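Putative transcription regulator (Lactobacillus plantarum WCFS1, PDB 3COL) probably binds DNA through an N-terminal helix-turn-helix domain of the TetR family and so regulates transcription. Local coordinates at residues Lys11-Ile22 with Lys35-Asn46. Residues are numbered along the deposited sequence; the frame is centred on the assembly and turned at random.
Sequences KQVKIQDAVAAI and KVAKRVGIAQSN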
ATOM      1  N   LYS A  11     -18.350  18.821 -17.611  0.50 24.23           N
ATOM      2  CA  LYS A  11     -17.964  19.538 -16.399  0.50 23.78           C
ATOM      3  C   LYS A  11     -17.641  18.599 -15.244  0.50 23.91           C
ATOM      4  O   LYS A  11     -16.639  18.783 -14.549  0.50 23.81           O
ATOM      5  CB  LYS A  11     -19.055  20.513 -15.973  0.50 23.58           C
ATOM      6  CG  LYS A  11     -18.511  21.785 -15.384  0.50 22.52           C
ATOM      7  CD  LYS A  11     -18.029  22.729 -16.479  0.50 20.72           C
ATOM      8  CE  LYS A  11     -19.133  23.670 -16.904  0.50 19.67           C
ATOM      9  NZ  LYS A  11     -18.599  25.004 -17.282  0.50 18.89           N
ATOM     10  N   GLN A  12     -18.501  17.600 -15.049  1.00 23.81           N
ATOM     11  CA  GLN A  12     -18.338  16.619 -13.972  1.00 23.87           C
ATOM     12  C   GLN A  12     -16.977  15.969 -14.081  1.00 23.05           C
ATOM     13  O   GLN A  12     -16.242  15.909 -13.109  1.00 22.11           O
ATOM     14  CB  GLN A  12     -19.426  15.549 -14.067  1.00 24.17           C
ATOM     15  CG  GLN A  12     -19.383  14.508 -12.959  1.00 25.75           C
ATOM     16  CD  GLN A  12     -20.479  13.446 -13.092  1.00 25.37           C
ATOM     17  OE1 GLN A  12     -20.849  13.043 -14.198  1.00 26.02           O
ATOM     18  NE2 GLN A  12     -21.023  13.015 -11.950  1.00 26.54           N
ATOM     19  N   VAL A  13     -16.644  15.505 -15.283  1.00 22.32           N
ATOM     20  CA  VAL A  13     -15.362  14.865 -15.541  1.00 22.57           C
ATOM     21  C   VAL A  13     -14.187  15.811 -15.258  1.00 21.65           C
ATOM     22  O   VAL A  13     -13.229  15.415 -14.599  1.00 21.18           O
ATOM     23  CB  VAL A  13     -15.314  14.330 -16.958  1.00 22.78           C
ATOM     24  CG1 VAL A  13     -13.902  13.867 -17.342  1.00 24.31           C
ATOM     25  CG2 VAL A  13     -16.341  13.192 -17.098  1.00 24.79           C
ATOM     26  N   LYS A  14     -14.266  17.048 -15.756  1.00 20.86           N
ATOM     27  CA  LYS A  14     -13.270  18.085 -15.438  1.00 20.46           C
ATOM     28  C   LYS A  14     -13.109  18.272 -13.939  1.00 19.29           C
ATOM     29  O   LYS A  14     -11.984  18.416 -13.436  1.00 18.80           O
ATOM     30  CB  LYS A  14     -13.642  19.432 -16.074  1.00 20.76           C
ATOM     31  CG  LYS A  14     -13.440  19.473 -17.596  1.00 23.74           C
ATOM     32  CD  LYS A  14     -11.944  19.414 -17.927  1.00 29.44           C
ATOM     33  CE  LYS A  14     -11.653  18.919 -19.349  1.00 32.20           C
ATOM     34  NZ  LYS A  14     -10.212  19.135 -19.688  1.00 34.21           N
ATOM     35  N   ILE A  15     -14.229  18.271 -13.230  1.00 18.10           N
ATOM     36  CA  ILE A  15     -14.183  18.362 -11.764  1.00 18.38           C
ATOM     37  C   ILE A  15     -13.548  17.158 -11.075  1.00 17.72           C
ATOM     38  O   ILE A  15     -12.692  17.319 -10.199  1.00 17.68           O
ATOM     39  CB  ILE A  15     -15.567  18.678 -11.179  1.00 18.87           C
ATOM     40  CG1 ILE A  15     -15.971  20.128 -11.545  1.00 19.65           C
ATOM     41  CG2 ILE A  15     -15.517  18.532  -9.686  1.00 18.23           C
ATOM     42  CD1 ILE A  15     -17.453  20.397 -11.466  1.00 21.68           C
ATOM     43  N   GLN A  16     -13.951  15.947 -11.473  1.00 16.61           N
ATOM     44  CA  GLN A  16     -13.336  14.746 -10.950  1.00 15.89           C
ATOM     45  C   GLN A  16     -11.825  14.668 -11.250  1.00 15.96           C
ATOM     46  O   GLN A  16     -11.034  14.286 -10.392  1.00 15.30           O
ATOM     47  CB  GLN A  16     -14.037  13.533 -11.541  1.00 17.06           C
ATOM     48  CG  GLN A  16     -15.480  13.364 -11.098  1.00 15.22           C
ATOM     49  CD  GLN A  16     -16.151  12.214 -11.840  1.00 17.80           C
ATOM     50  OE1 GLN A  16     -16.098  12.136 -13.056  1.00 19.91           O
ATOM     51  NE2 GLN A  16     -16.757  11.314 -11.103  1.00 18.23           N
ATOM     52  N   ASP A  17     -11.429  15.044 -12.463  1.00 15.85           N
ATOM     53  CA  ASP A  17     -10.001  15.084 -12.812  1.00 15.89           C
ATOM     54  C   ASP A  17      -9.247  16.042 -11.903  1.00 15.50           C
ATOM     55  O   ASP A  17      -8.152  15.723 -11.442  1.00 15.53           O
ATOM     56  CB  ASP A  17      -9.803  15.481 -14.265  1.00 15.21           C
ATOM     57  CG  ASP A  17     -10.156  14.374 -15.220  1.00 17.33           C
ATOM     58  OD1 ASP A  17     -10.414  13.223 -14.764  1.00 21.24           O
ATOM     59  OD2 ASP A  17     -10.146  14.646 -16.435  1.00 20.37           O
ATOM     60  N   ALA A  18      -9.832  17.209 -11.650  1.00 15.66           N
ATOM     61  CA  ALA A  18      -9.238  18.190 -10.713  1.00 16.41           C
ATOM     62  C   ALA A  18      -9.067  17.648  -9.263  1.00 16.59           C
ATOM     63  O   ALA A  18      -8.010  17.795  -8.665  1.00 17.54           O
ATOM     64  CB  ALA A  18     -10.066  19.438 -10.700  1.00 15.59           C
ATOM     65  N   VAL A  19     -10.113  17.020  -8.715  1.00 16.24           N
ATOM     66  CA  VAL A  19     -10.046  16.354  -7.395  1.00 16.09           C
ATOM     67  C   VAL A  19      -8.926  15.318  -7.383  1.00 16.55           C
ATOM     68  O   VAL A  19      -8.170  15.246  -6.424  1.00 16.81           O
ATOM     69  CB  VAL A  19     -11.411  15.673  -7.012  1.00 16.51           C
ATOM     70  CG1 VAL A  19     -11.322  14.861  -5.690  1.00 14.86           C
ATOM     71  CG2 VAL A  19     -12.535  16.728  -6.912  1.00 15.46           C
ATOM     72  N   ALA A  20      -8.828  14.507  -8.442  1.00 16.07           N
ATOM     73  CA  ALA A  20      -7.872  13.425  -8.481  1.00 15.37           C
ATOM     74  C   ALA A  20      -6.429  13.964  -8.469  1.00 15.42           C
ATOM     75  O   ALA A  20      -5.556  13.404  -7.785  1.00 15.34           O
ATOM     76  CB  ALA A  20      -8.144  12.517  -9.681  1.00 15.49           C
ATOM     77  N   ALA A  21      -6.193  15.056  -9.204  1.00 15.33           N
ATOM     78  CA  ALA A  21      -4.891  15.745  -9.203  1.00 15.13           C
ATOM     79  C   ALA A  21      -4.494  16.281  -7.838  1.00 15.44           C
ATOM     80  O   ALA A  21      -3.360  16.146  -7.421  1.00 15.31           O
ATOM     81  CB  ALA A  21      -4.867  16.887 -10.257  1.00 15.09           C
ATOM     82  N   ILE A  22      -5.430  16.932  -7.162  1.00 16.30           N
ATOM     83  CA  ILE A  22      -5.202  17.439  -5.799  1.00 16.52           C
ATOM     84  C   ILE A  22      -4.867  16.295  -4.824  1.00 17.66           C
ATOM     85  O   ILE A  22      -3.900  16.374  -4.043  1.00 17.59           O
ATOM     86  CB  ILE A  22      -6.442  18.246  -5.280  1.00 16.35           C
ATOM     87  CG1 ILE A  22      -6.637  19.526  -6.105  1.00 15.46           C
ATOM     88  CG2 ILE A  22      -6.290  18.573  -3.781  1.00 15.28           C
ATOM     89  CD1 ILE A  22      -8.033  20.178  -5.912  1.00 15.64           C
ATOM     90  N   LYS A  35     -10.453  25.199  -4.252  1.00 20.36           N
ATOM     91  CA  LYS A  35      -9.280  24.714  -4.979  1.00 21.19           C
ATOM     92  C   LYS A  35      -9.712  23.989  -6.270  1.00 20.16           C
ATOM     93  O   LYS A  35      -9.100  24.160  -7.343  1.00 20.85           O
ATOM     94  CB  LYS A  35      -8.484  23.783  -4.061  1.00 21.11           C
ATOM     95  CG  LYS A  35      -6.979  23.853  -4.227  1.00 24.87           C
ATOM     96  CD  LYS A  35      -6.280  22.796  -3.350  1.00 23.67           C
ATOM     97  CE  LYS A  35      -5.963  23.357  -1.964  1.00 27.79           C
ATOM     98  NZ  LYS A  35      -5.150  22.365  -1.178  1.00 29.54           N
ATOM     99  N   VAL A  36     -10.767  23.191  -6.186  1.00 18.49           N
ATOM    100  CA  VAL A  36     -11.249  22.436  -7.356  1.00 18.56           C
ATOM    101  C   VAL A  36     -11.718  23.411  -8.432  1.00 18.73           C
ATOM    102  O   VAL A  36     -11.353  23.284  -9.601  1.00 20.44           O
ATOM    103  CB  VAL A  36     -12.367  21.383  -6.953  1.00 18.87           C
ATOM    104  CG1 VAL A  36     -13.228  20.925  -8.165  1.00 18.37           C
ATOM    105  CG2 VAL A  36     -11.739  20.208  -6.268  1.00 16.86           C
ATOM    106  N   ALA A  37     -12.498  24.407  -8.026  1.00 18.16           N
ATOM    107  CA  ALA A  37     -13.028  25.405  -8.930  1.00 18.07           C
ATOM    108  C   ALA A  37     -11.914  26.186  -9.628  1.00 18.41           C
ATOM    109  O   ALA A  37     -12.019  26.448 -10.816  1.00 17.76           O
ATOM    110  CB  ALA A  37     -13.979  26.349  -8.188  1.00 17.34           C
ATOM    111  N   LYS A  38     -10.866  26.562  -8.883  1.00 18.62           N
ATOM    112  CA  LYS A  38      -9.721  27.280  -9.441  1.00 19.39           C
ATOM    113  C   LYS A  38      -8.982  26.440 -10.499  1.00 19.94           C
ATOM    114  O   LYS A  38      -8.638  26.933 -11.567  1.00 19.39           O
ATOM    115  CB  LYS A  38      -8.764  27.734  -8.320  1.00 20.09           C
ATOM    116  N   ARG A  39      -8.792  25.156 -10.215  1.00 19.90           N
ATOM    117  CA  ARG A  39      -8.195  24.240 -11.176  1.00 20.94           C
ATOM    118  C   ARG A  39      -8.990  24.073 -12.486  1.00 20.05           C
ATOM    119  O   ARG A  39      -8.404  24.062 -13.575  1.00 19.57           O
ATOM    120  CB  ARG A  39      -7.974  22.872 -10.538  1.00 20.73           C
ATOM    121  CG  ARG A  39      -6.653  22.759  -9.812  1.00 25.99           C
ATOM    122  CD  ARG A  39      -6.522  21.378  -9.189  1.00 32.10           C
ATOM    123  NE  ARG A  39      -5.200  21.185  -8.597  1.00 37.72           N
ATOM    124  CZ  ARG A  39      -4.140  20.708  -9.239  1.00 39.04           C
ATOM    125  NH1 ARG A  39      -4.206  20.375 -10.529  1.00 39.09           N
ATOM    126  NH2 ARG A  39      -3.005  20.569  -8.574  1.00 42.35           N
ATOM    127  N   VAL A  40     -10.307  23.938 -12.366  1.00 19.20           N
ATOM    128  CA  VAL A  40     -11.174  23.735 -13.519  1.00 18.57           C
ATOM    129  C   VAL A  40     -11.366  25.049 -14.278  1.00 19.46           C
ATOM    130  O   VAL A  40     -11.557  25.029 -15.487  1.00 20.21           O
ATOM    131  CB  VAL A  40     -12.534  23.071 -13.133  1.00 18.77           C
ATOM    132  CG1 VAL A  40     -13.428  22.883 -14.354  1.00 17.67           C
ATOM    133  CG2 VAL A  40     -12.288  21.703 -12.501  1.00 15.56           C
ATOM    134  N   GLY A  41     -11.287  26.177 -13.570  1.00 18.87           N
ATOM    135  CA  GLY A  41     -11.514  27.468 -14.167  1.00 19.26           C
ATOM    136  C   GLY A  41     -12.970  27.900 -14.179  1.00 19.78           C
ATOM    137  O   GLY A  41     -13.386  28.674 -15.055  1.00 18.50           O
ATOM    138  N   ILE A  42     -13.739  27.428 -13.199  1.00 19.62           N
ATOM    139  CA  ILE A  42     -15.139  27.814 -13.073  1.00 20.16           C
ATOM    140  C   ILE A  42     -15.426  28.395 -11.687  1.00 20.66           C
ATOM    141  O   ILE A  42     -14.603  28.271 -10.781  1.00 21.33           O
ATOM    142  CB  ILE A  42     -16.098  26.606 -13.345  1.00 20.52           C
ATOM    143  CG1 ILE A  42     -15.788  25.418 -12.399  1.00 21.15           C
ATOM    144  CG2 ILE A  42     -16.037  26.178 -14.814  1.00 21.49           C
ATOM    145  CD1 ILE A  42     -16.638  24.142 -12.680  1.00 19.54           C
ATOM    146  N   ALA A  43     -16.599  29.004 -11.526  1.00 20.42           N
ATOM    147  CA  ALA A  43     -17.101  29.477 -10.226  1.00 20.73           C
ATOM    148  C   ALA A  43     -17.370  28.323  -9.252  1.00 20.96           C
ATOM    149  O   ALA A  43     -17.678  27.203  -9.681  1.00 20.48           O
ATOM    150  CB  ALA A  43     -18.379  30.285 -10.424  1.00 20.07           C
ATOM    151  N   GLN A  44     -17.263  28.600  -7.949  1.00 21.52           N
ATOM    152  CA  GLN A  44     -17.572  27.574  -6.929  1.00 23.13           C
ATOM    153  C   GLN A  44     -19.032  27.123  -6.998  1.00 22.72           C
ATOM    154  O   GLN A  44     -19.343  25.928  -6.796  1.00 23.21           O
ATOM    155  CB  GLN A  44     -17.269  28.096  -5.538  1.00 23.83           C
ATOM    156  CG  GLN A  44     -15.789  28.319  -5.305  1.00 27.45           C
ATOM    157  CD  GLN A  44     -15.525  29.018  -4.000  1.00 32.67           C
ATOM    158  OE1 GLN A  44     -14.639  29.866  -3.904  1.00 32.96           O
ATOM    159  NE2 GLN A  44     -16.302  28.673  -2.979  1.00 35.81           N
ATOM    160  N   SER A  45     -19.901  28.088  -7.302  1.00 21.92           N
ATOM    161  CA  SER A  45     -21.319  27.853  -7.531  1.00 21.39           C
ATOM    162  C   SER A  45     -21.532  26.800  -8.614  1.00 21.06           C
ATOM    163  O   SER A  45     -22.459  26.002  -8.507  1.00 20.72           O
ATOM    164  CB  SER A  45     -22.025  29.155  -7.930  1.00 21.96           C
ATOM    165  OG  SER A  45     -21.696  29.575  -9.249  1.00 20.90           O
ATOM    166  N   ASN A  46     -20.675  26.817  -9.646  1.00 19.90           N
ATOM    167  CA  ASN A  46     -20.729  25.824 -10.706  1.00 19.68           C
ATOM    168  C   ASN A  46     -20.398  24.428 -10.158  1.00 19.06           C
ATOM    169  O   ASN A  46     -20.974  23.421 -10.591  1.00 19.10           O
ATOM    170  CB  ASN A  46     -19.755  26.181 -11.839  1.00 19.76           C
ATOM    171  CG  ASN A  46     -20.236  25.691 -13.234  1.00 20.93           C
ATOM    172  OD1 ASN A  46     -19.776  26.183 -14.270  1.00 19.99           O
ATOM    173  ND2 ASN A  46     -21.152  24.725 -13.253  1.00 22.61           N
TER
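In the TetR-family DNA-binding domain, helix 11-26 packs across the first helix of the helix-turn-helix, and Val36 illustrates how: its side chain enters as a knob among Ile15, Ala18, Val19 and Ile22. The axes of segments 11-22 and 35-40 approach to 9.0 Å, with 115° between their directions. Val36 divides its branches: CG1, anti to the backbone N (chi1 160°), meets Ile15 CG2 at 3.6 Å, while CG2 touches both Val19 CG2 and Ile22 CD1. One turn on, Val40 CG2 rests 3.6 Å from Ala18 CB, the small residue where the backbones come nearest. The Ile22 side chain slides past the extended Arg39 chain in the opposite direction, with Ile22 CG1 3.3 Å from Arg39 NE, and Ala21 CB lies over one face of the guanidinium. Were Ile22 replaced by an alanine, Val36 CG2 would probably lose its contact with the CD1 methyl, and the Arg39 chain the surface it lies along. Toward the turn, Ile42 CD1 reaches Ile15 CD1 at 4.0 Å. Leu57 of helix 54-67 also touches Ile15 and Val19. Helix 11-26 packed on the helix-turn-helix of helices 33-40 and 44-48 makes the three-helix domain typical of TetR regulators.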